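Local atomic coordinates of NTF2 domain-containing protein (Chaetomium thermophilum, PDB entry 4X2H), a protein that is of unknown function but has an NTF2-like domain and is seen bound to a second protein, consistent with a role in nuclear transport or RNA export. Residues A8-N20 and K83-H95. Sequence-based numbering, arbitrary orientation.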
loop_
_atom_site.group_PDB
_atom_site.type_symbol
_atom_site.label_atom_id
_atom_site.label_comp_id
_atom_site.label_asym_id
_atom_site.label_seq_id
_atom_site.Cartn_x
_atom_site.Cartn_y
_atom_site.Cartn_z
ATOM N N ALA B 8 -2.294 10.247 6.679
ATOM C CA ALA B 8 -1.250 9.646 5.859
ATOM C C ALA B 8 -0.088 10.619 5.682
ATOM O O ALA B 8 1.075 10.248 5.836
ATOM C CB ALA B 8 -1.808 9.232 4.508
ATOM N N LYS B 9 -0.409 11.867 5.363
ATOM C CA LYS B 9 0.614 12.876 5.112
ATOM C C LYS B 9 1.481 13.074 6.351
ATOM O O LYS B 9 2.708 13.135 6.267
ATOM C CB LYS B 9 -0.033 14.196 4.698
ATOM C CG LYS B 9 0.955 15.324 4.428
ATOM C CD LYS B 9 0.230 16.597 4.019
ATOM C CE LYS B 9 1.186 17.769 3.884
ATOM N NZ LYS B 9 0.493 18.994 3.396
ATOM N N SER B 10 0.829 13.162 7.501
ATOM C CA SER B 10 1.526 13.353 8.763
ATOM C C SER B 10 2.424 12.157 9.080
ATOM O O SER B 10 3.557 12.326 9.530
ATOM C CB SER B 10 0.517 13.583 9.891
ATOM O OG SER B 10 1.169 13.670 11.142
ATOM N N PHE B 11 1.923 10.948 8.839
ATOM C CA PHE B 11 2.704 9.751 9.109
ATOM C C PHE B 11 3.906 9.657 8.181
ATOM O O PHE B 11 5.019 9.380 8.627
ATOM C CB PHE B 11 1.859 8.482 8.963
ATOM C CG PHE B 11 2.684 7.230 8.947
ATOM C CD1 PHE B 11 3.100 6.650 10.128
ATOM C CD2 PHE B 11 3.086 6.661 7.746
ATOM C CE1 PHE B 11 3.875 5.506 10.117
ATOM C CE2 PHE B 11 3.868 5.523 7.728
ATOM C CZ PHE B 11 4.266 4.947 8.910
ATOM N N VAL B 12 3.677 9.876 6.891
ATOM C CA VAL B 12 4.746 9.756 5.906
ATOM C C VAL B 12 5.846 10.769 6.200
ATOM O O VAL B 12 7.035 10.448 6.150
ATOM C CB VAL B 12 4.212 9.956 4.469
ATOM C CG1 VAL B 12 5.364 10.101 3.467
ATOM C CG2 VAL B 12 3.321 8.791 4.073
ATOM N N GLU B 13 5.447 11.996 6.517
ATOM C CA GLU B 13 6.413 13.045 6.803
ATOM C C GLU B 13 7.237 12.662 8.027
ATOM O O GLU B 13 8.449 12.837 8.042
ATOM C CB GLU B 13 5.706 14.386 7.019
ATOM C CG GLU B 13 6.641 15.587 7.054
ATOM C CD GLU B 13 5.894 16.907 7.148
ATOM O OE1 GLU B 13 4.731 16.970 6.695
ATOM O OE2 GLU B 13 6.469 17.883 7.675
ATOM N N TRP B 14 6.577 12.111 9.040
ATOM C CA TRP B 14 7.265 11.725 10.267
ATOM C C TRP B 14 8.219 10.555 10.043
ATOM O O TRP B 14 9.391 10.622 10.402
ATOM C CB TRP B 14 6.262 11.348 11.363
ATOM C CG TRP B 14 6.948 10.759 12.562
ATOM C CD1 TRP B 14 7.592 11.442 13.548
ATOM C CD2 TRP B 14 7.073 9.369 12.889
ATOM N NE1 TRP B 14 8.116 10.566 14.466
ATOM C CE2 TRP B 14 7.810 9.287 14.086
ATOM C CE3 TRP B 14 6.643 8.186 12.280
ATOM C CZ2 TRP B 14 8.123 8.074 14.688
ATOM C CZ3 TRP B 14 6.953 6.977 12.883
ATOM C CH2 TRP B 14 7.689 6.931 14.073
ATOM N N TYR B 15 7.697 9.486 9.453
ATOM C CA TYR B 15 8.416 8.225 9.322
ATOM C C TYR B 15 9.736 8.371 8.554
ATOM O O TYR B 15 10.798 7.965 9.027
ATOM C CB TYR B 15 7.508 7.197 8.636
ATOM C CG TYR B 15 8.136 5.839 8.455
ATOM C CD1 TYR B 15 8.031 4.863 9.437
ATOM C CD2 TYR B 15 8.836 5.528 7.298
ATOM C CE1 TYR B 15 8.614 3.619 9.273
ATOM C CE2 TYR B 15 9.412 4.290 7.124
ATOM C CZ TYR B 15 9.305 3.340 8.113
ATOM O OH TYR B 15 9.884 2.105 7.933
ATOM N N TYR B 16 9.679 8.964 7.374
ATOM C CA TYR B 16 10.879 9.074 6.557
ATOM C C TYR B 16 11.811 10.180 7.056
ATOM O O TYR B 16 13.005 10.157 6.777
ATOM C CB TYR B 16 10.479 9.265 5.094
ATOM C CG TYR B 16 9.760 8.035 4.570
ATOM C CD1 TYR B 16 10.468 6.908 4.177
ATOM C CD2 TYR B 16 8.374 7.984 4.521
ATOM C CE1 TYR B 16 9.814 5.773 3.724
ATOM C CE2 TYR B 16 7.715 6.861 4.077
ATOM C CZ TYR B 16 8.434 5.758 3.678
ATOM O OH TYR B 16 7.763 4.638 3.239
ATOM N N ARG B 17 11.285 11.126 7.832
ATOM C CA ARG B 17 12.146 12.119 8.470
ATOM C C ARG B 17 13.010 11.446 9.541
ATOM O O ARG B 17 14.190 11.763 9.679
ATOM C CB ARG B 17 11.323 13.255 9.087
ATOM C CG ARG B 17 12.157 14.431 9.587
ATOM C CD ARG B 17 11.387 15.298 10.577
ATOM N NE ARG B 17 9.972 15.420 10.224
ATOM C CZ ARG B 17 8.954 15.263 11.071
ATOM N NH1 ARG B 17 9.163 14.977 12.351
ATOM N NH2 ARG B 17 7.709 15.393 10.633
ATOM N N GLN B 18 12.426 10.520 10.300
ATOM C CA GLN B 18 13.185 9.802 11.325
ATOM C C GLN B 18 14.336 9.031 10.682
ATOM O O GLN B 18 15.480 9.114 11.128
ATOM C CB GLN B 18 12.296 8.830 12.114
ATOM C CG GLN B 18 11.091 9.448 12.823
ATOM C CD GLN B 18 11.379 10.815 13.421
ATOM O OE1 GLN B 18 10.907 11.842 12.922
ATOM N NE2 GLN B 18 12.153 10.836 14.493
ATOM N N ILE B 19 14.025 8.286 9.628
ATOM C CA ILE B 19 15.024 7.471 8.961
ATOM C C ILE B 19 16.136 8.363 8.423
ATOM O O ILE B 19 17.312 8.105 8.665
ATOM C CB ILE B 19 14.399 6.638 7.829
ATOM C CG1 ILE B 19 13.376 5.662 8.425
ATOM C CG2 ILE B 19 15.480 5.879 7.053
ATOM C CD1 ILE B 19 12.630 4.815 7.413
ATOM N N ASN B 20 15.766 9.432 7.726
ATOM C CA ASN B 20 16.755 10.339 7.147
ATOM C C ASN B 20 17.566 11.115 8.185
ATOM O O ASN B 20 18.645 11.616 7.874
ATOM C CB ASN B 20 16.073 11.325 6.197
ATOM C CG ASN B 20 15.665 10.683 4.887
ATOM O OD1 ASN B 20 16.293 9.730 4.427
ATOM N ND2 ASN B 20 14.616 11.212 4.269
ATOM N N LYS B 83 26.121 11.685 2.099
ATOM C CA LYS B 83 25.202 11.086 3.058
ATOM C C LYS B 83 25.067 9.604 2.719
ATOM O O LYS B 83 24.782 9.269 1.569
ATOM C CB LYS B 83 23.850 11.788 3.000
ATOM C CG LYS B 83 22.843 11.331 4.043
ATOM C CD LYS B 83 21.634 12.255 4.043
ATOM C CE LYS B 83 20.493 11.703 4.884
ATOM N NZ LYS B 83 20.931 11.311 6.247
ATOM N N PRO B 84 25.283 8.711 3.707
ATOM C CA PRO B 84 25.225 7.275 3.415
ATOM C C PRO B 84 23.923 6.815 2.760
ATOM O O PRO B 84 23.981 6.154 1.725
ATOM C CB PRO B 84 25.396 6.641 4.795
ATOM C CG PRO B 84 26.253 7.604 5.525
ATOM C CD PRO B 84 25.777 8.960 5.074
ATOM N N VAL B 85 22.780 7.158 3.347
ATOM C CA VAL B 85 21.481 6.717 2.831
ATOM C C VAL B 85 20.458 7.836 2.926
ATOM O O VAL B 85 20.356 8.494 3.954
ATOM C CB VAL B 85 20.938 5.491 3.602
ATOM C CG1 VAL B 85 19.620 5.018 3.000
ATOM C CG2 VAL B 85 21.953 4.358 3.611
ATOM N N ARG B 86 19.690 8.040 1.859
ATOM C CA ARG B 86 18.630 9.044 1.866
ATOM C C ARG B 86 17.399 8.525 1.143
ATOM O O ARG B 86 17.488 8.079 0.001
ATOM C CB ARG B 86 19.100 10.348 1.216
ATOM C CG ARG B 86 18.120 11.506 1.411
ATOM C CD ARG B 86 18.553 12.764 0.673
ATOM N NE ARG B 86 18.070 12.826 -0.712
ATOM C CZ ARG B 86 18.847 12.905 -1.793
ATOM N NH1 ARG B 86 20.171 12.911 -1.693
ATOM N NH2 ARG B 86 18.293 12.971 -2.997
ATOM N N TYR B 87 16.254 8.580 1.826
ATOM C CA TYR B 87 14.973 8.242 1.222
ATOM C C TYR B 87 14.249 9.489 0.740
ATOM O O TYR B 87 14.055 10.437 1.501
ATOM C CB TYR B 87 14.091 7.483 2.221
ATOM C CG TYR B 87 14.571 6.081 2.504
ATOM C CD1 TYR B 87 15.595 5.843 3.411
ATOM C CD2 TYR B 87 14.003 4.992 1.861
ATOM C CE1 TYR B 87 16.035 4.556 3.666
ATOM C CE2 TYR B 87 14.438 3.710 2.109
ATOM C CZ TYR B 87 15.454 3.497 3.011
ATOM O OH TYR B 87 15.894 2.220 3.263
ATOM N N ASP B 88 13.841 9.473 -0.525
ATOM C CA ASP B 88 13.058 10.549 -1.124
ATOM C C ASP B 88 11.696 10.011 -1.506
ATOM O O ASP B 88 11.605 9.119 -2.342
ATOM C CB ASP B 88 13.749 11.113 -2.371
ATOM C CG ASP B 88 14.930 12.008 -2.047
ATOM O OD1 ASP B 88 15.302 12.121 -0.860
ATOM O OD2 ASP B 88 15.496 12.595 -2.996
ATOM N N VAL B 89 10.639 10.543 -0.894
ATOM C CA VAL B 89 9.286 10.107 -1.207
ATOM C C VAL B 89 8.778 10.823 -2.453
ATOM O O VAL B 89 8.842 12.051 -2.540
ATOM C CB VAL B 89 8.321 10.372 -0.032
ATOM C CG1 VAL B 89 6.901 9.980 -0.403
ATOM C CG2 VAL B 89 8.777 9.614 1.198
ATOM N N ASP B 90 8.271 10.047 -3.406
ATOM C CA ASP B 90 7.768 10.585 -4.666
ATOM C C ASP B 90 6.247 10.605 -4.704
ATOM O O ASP B 90 5.645 11.471 -5.336
ATOM C CB ASP B 90 8.299 9.765 -5.846
ATOM C CG ASP B 90 9.759 10.051 -6.150
ATOM O OD1 ASP B 90 10.188 11.215 -6.009
ATOM O OD2 ASP B 90 10.478 9.106 -6.539
ATOM N N CYS B 91 5.622 9.645 -4.033
ATOM C CA CYS B 91 4.166 9.603 -3.977
ATOM C C CYS B 91 3.679 8.703 -2.860
ATOM O O CYS B 91 4.399 7.823 -2.392
ATOM C CB CYS B 91 3.587 9.121 -5.312
ATOM S SG CYS B 91 4.018 7.415 -5.762
ATOM N N PHE B 92 2.454 8.950 -2.418
ATOM C CA PHE B 92 1.776 8.014 -1.540
ATOM C C PHE B 92 0.279 8.080 -1.764
ATOM O O PHE B 92 -0.239 9.043 -2.335
ATOM C CB PHE B 92 2.114 8.283 -0.068
ATOM C CG PHE B 92 1.685 9.636 0.421
ATOM C CD1 PHE B 92 2.516 10.736 0.276
ATOM C CD2 PHE B 92 0.458 9.805 1.044
ATOM C CE1 PHE B 92 2.129 11.979 0.733
ATOM C CE2 PHE B 92 0.065 11.050 1.504
ATOM C CZ PHE B 92 0.902 12.138 1.350
ATOM N N ASP B 93 -0.408 7.037 -1.316
ATOM C CA ASP B 93 -1.844 6.914 -1.491
ATOM C C ASP B 93 -2.392 6.135 -0.312
ATOM O O ASP B 93 -1.752 5.196 0.164
ATOM C CB ASP B 93 -2.176 6.212 -2.809
ATOM C CG ASP B 93 -3.666 6.058 -3.034
ATOM O OD1 ASP B 93 -4.279 6.985 -3.607
ATOM O OD2 ASP B 93 -4.222 5.009 -2.650
ATOM N N VAL B 94 -3.562 6.532 0.168
ATOM C CA VAL B 94 -4.162 5.873 1.321
ATOM C C VAL B 94 -5.631 5.560 1.081
ATOM O O VAL B 94 -6.370 6.377 0.532
ATOM C CB VAL B 94 -4.018 6.734 2.599
ATOM C CG1 VAL B 94 -4.680 8.101 2.420
ATOM C CG2 VAL B 94 -4.589 5.999 3.813
ATOM N N HIS B 95 -6.020 4.354 1.492
ATOM C CA HIS B 95 -7.407 3.900 1.501
ATOM C C HIS B 95 -7.797 3.477 2.909
ATOM O O HIS B 95 -7.001 2.867 3.621
ATOM C CB HIS B 95 -7.627 2.705 0.570
ATOM C CG HIS B 95 -7.410 2.999 -0.881
ATOM N ND1 HIS B 95 -7.510 2.025 -1.851
ATOM C CD2 HIS B 95 -7.112 4.148 -1.529
ATOM C CE1 HIS B 95 -7.274 2.561 -3.035
ATOM N NE2 HIS B 95 -7.027 3.848 -2.867
HETATM O O HOH W 1 20.147 8.512 7.430
HETATM O O HOH W 2 18.252 7.768 5.411
#
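The carboxamide of N20, at the end of the helix, lies against the backbone of Y87 and mimics a neighbouring strand, bonding both its N-H and its C=O. Y87 N donates to N20 OD1 at 2.8 Å, on a lone pair in the carbonyl plane and nearly straight (168°), while N20 ND2 returns a bond to Y87 O at 2.9 Å. This double grip fixes the rotation of the amide. A water bridges N20 OD1 to V85 O, and the K83 chain bends at its last torsion to bring NZ to N20 O at 2.8 Å. Such a lysine probably complements the negative end of the helix dipole.

Beyond this polar end the contact is apolar. I19 CG2 touches Y87 CD1 at 3.6 Å. V89 CG2 sits over one face of the Y16 ring in a CH-pi contact, 4.0 Å from the centroid, with Y15 CD2 over the opposite face. V12 divides its methyls, CG1 going to V89 and CG2 to one face of the F92 ring. With CG between the backbone N and the carbonyl carbon (chi1 62°), F92 also reaches K9, its CZ 3.8 Å from K9 CA. A8 CB closes the row on V94 CG1.

Segment 8-20 of helix 3-20 thus runs nearly antiparallel (162°) to segment 85-95 of strand 83-96, which is outermost within this chain in the curved sheet of this NTF2-like fold. The Y16 hydroxyl bonds D151 on strand 145-157, L63 of helix 56-66 covers I19 and Y87, and strand 122-135 pairs with strand 83-96, whose D93 and H95 bond the chain of another protein.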